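Thioredoxin domain-containing protein (PDB 3EYT) is of unknown function but has a thioredoxin-like fold and probably acts as an oxidoreductase with antioxidant activity. Local coordinates at residues R27-V32 / K62-G67. Residues are numbered along the deposited sequence; the frame is centred on the assembly and turned at random.
Sequences RGKVIV and KVAVLG
Strands 30-32 and 63-67 run parallel, V30, I31 and V32 opposite V63, A64 and V65, their axes 4.7 Å apart at closest approach and 23° from parallel, joined by a ladder of backbone hydrogen bonds. V30 and V32 serve as the bonding residues of the first strand: V30 N reaches K62 O at 3.2 Å, A64 N gives to V30 O, V32 N to A64 O at 2.8 Å, and L66 N to V32 O. The first bond is the longest and most bent (142° at V30 N), while the one from V32 N is nearly straight (175°). At the looser end a water donates to both G28 O and K62 O (2.7 Å to the latter), so K62 O is gripped by a backbone N-H and a water.

On one face, the side chains of I31 and L66 cross obliquely, I31 CG2, anti to its backbone N, 4.1 Å from L66 CD1, with A64 CB farther off beside it. K29 passes K62 O with its CB and comes alongside A64 with CD, 4.1 Å from A64 CB, then bends at chi4 and carries NZ to the carbonyl oxygens of E60 and D61, just ahead of the second strand. On the other face, the side chains of V32 and V63 meet diagonally, V32 CG2 4.0 Å from V63 CG1, while V32 CB comes near V65 CG2. V54 of helix 41-57 covers V32 and V65 here, and L151 of helix 140-151 covers V30 and V63.

These are neighbouring central strands of the sheet, linked through helix 41-57 in a beta-alpha-beta crossover, the N-terminal half of the thioredoxin fold core, as in the AhpC/TSA family.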
loop_
_atom_site.group_PDB
_atom_site.type_symbol
_atom_site.label_atom_id
_atom_site.label_comp_id
_atom_site.label_asym_id
_atom_site.label_seq_id
_atom_site.Cartn_x
_atom_site.Cartn_y
_atom_site.Cartn_z
ATOM N N ARG C 27 27.346 12.476 -12.676
ATOM C CA ARG C 27 28.768 12.789 -12.553
ATOM C C ARG C 27 29.068 14.184 -13.082
ATOM O O ARG C 27 28.639 14.550 -14.178
ATOM C CB ARG C 27 29.609 11.775 -13.329
ATOM C CG ARG C 27 29.810 10.474 -12.601
ATOM C CD ARG C 27 30.878 10.610 -11.549
ATOM N NE ARG C 27 30.521 9.831 -10.380
ATOM C CZ ARG C 27 30.353 8.516 -10.386
ATOM N NH1 ARG C 27 30.018 7.897 -9.268
ATOM N NH2 ARG C 27 30.497 7.822 -11.507
ATOM N N GLY C 28 29.806 14.956 -12.293
ATOM C CA GLY C 28 30.178 16.340 -12.672
ATOM C C GLY C 28 29.270 17.431 -12.113
ATOM O O GLY C 28 29.631 18.613 -12.114
ATOM N N LYS C 29 28.078 17.041 -11.668
ATOM C CA LYS C 29 27.176 17.929 -10.918
ATOM C C LYS C 29 27.352 17.627 -9.448
ATOM O O LYS C 29 27.646 16.487 -9.067
ATOM C CB LYS C 29 25.705 17.653 -11.232
ATOM C CG LYS C 29 25.248 18.026 -12.620
ATOM C CD LYS C 29 23.931 17.320 -12.895
ATOM C CE LYS C 29 23.405 17.647 -14.278
ATOM N NZ LYS C 29 23.415 19.107 -14.497
ATOM N N VAL C 30 27.194 18.661 -8.634
ATOM C CA VAL C 30 27.010 18.483 -7.211
ATOM C C VAL C 30 25.570 17.952 -7.059
ATOM O O VAL C 30 24.646 18.385 -7.750
ATOM C CB VAL C 30 27.273 19.810 -6.455
ATOM C CG1 VAL C 30 26.869 19.714 -4.990
ATOM C CG2 VAL C 30 28.757 20.190 -6.582
ATOM N N ILE C 31 25.396 16.949 -6.214
ATOM C CA ILE C 31 24.079 16.337 -6.049
ATOM C C ILE C 31 23.613 16.512 -4.605
ATOM O O ILE C 31 24.373 16.235 -3.646
ATOM C CB ILE C 31 24.120 14.837 -6.420
ATOM C CG1 ILE C 31 24.787 14.642 -7.787
ATOM C CG2 ILE C 31 22.721 14.211 -6.379
ATOM C CD1 ILE C 31 25.172 13.209 -8.068
ATOM N N VAL C 32 22.389 17.009 -4.447
ATOM C CA VAL C 32 21.766 17.136 -3.134
ATOM C C VAL C 32 20.631 16.132 -3.089
ATOM O O VAL C 32 19.734 16.172 -3.931
ATOM C CB VAL C 32 21.172 18.551 -2.924
ATOM C CG1 VAL C 32 20.483 18.655 -1.571
ATOM C CG2 VAL C 32 22.262 19.618 -3.053
ATOM N N LYS C 62 24.235 22.912 -12.802
ATOM C CA LYS C 62 25.328 22.759 -11.856
ATOM C C LYS C 62 24.994 21.855 -10.676
ATOM O O LYS C 62 25.866 21.121 -10.198
ATOM C CB LYS C 62 25.778 24.121 -11.349
ATOM C CG LYS C 62 26.489 24.964 -12.404
ATOM C CD LYS C 62 26.883 26.337 -11.835
ATOM C CE LYS C 62 27.383 27.323 -12.918
ATOM N NZ LYS C 62 28.267 26.616 -13.886
ATOM N N VAL C 63 23.742 21.920 -10.210
ATOM C CA VAL C 63 23.305 21.203 -9.010
ATOM C C VAL C 63 22.068 20.371 -9.348
ATOM O O VAL C 63 21.065 20.892 -9.882
ATOM C CB VAL C 63 22.988 22.181 -7.848
ATOM C CG1 VAL C 63 22.429 21.428 -6.599
ATOM C CG2 VAL C 63 24.232 22.991 -7.491
ATOM N N ALA C 64 22.158 19.075 -9.091
ATOM C CA ALA C 64 20.972 18.212 -9.171
ATOM C C ALA C 64 20.367 18.070 -7.775
ATOM O O ALA C 64 21.093 17.859 -6.789
ATOM C CB ALA C 64 21.337 16.818 -9.748
ATOM N N VAL C 65 19.046 18.171 -7.688
ATOM C CA VAL C 65 18.335 17.955 -6.443
ATOM C C VAL C 65 17.380 16.782 -6.659
ATOM O O VAL C 65 16.569 16.793 -7.585
ATOM C CB VAL C 65 17.522 19.211 -5.994
ATOM C CG1 VAL C 65 16.699 18.917 -4.702
ATOM C CG2 VAL C 65 18.429 20.399 -5.761
ATOM N N LEU C 66 17.503 15.779 -5.803
ATOM C CA LEU C 66 16.745 14.519 -5.901
ATOM C C LEU C 66 16.045 14.294 -4.582
ATOM O O LEU C 66 16.630 14.568 -3.540
ATOM C CB LEU C 66 17.684 13.321 -6.078
ATOM C CG LEU C 66 18.678 13.381 -7.231
ATOM C CD1 LEU C 66 19.410 12.078 -7.349
ATOM C CD2 LEU C 66 17.945 13.773 -8.551
ATOM N N GLY C 67 14.827 13.759 -4.628
ATOM C CA GLY C 67 14.154 13.276 -3.410
ATOM C C GLY C 67 14.352 11.762 -3.328
ATOM O O GLY C 67 14.361 11.077 -4.348
HETATM O O HOH W 1 28.500 21.393 -10.861
#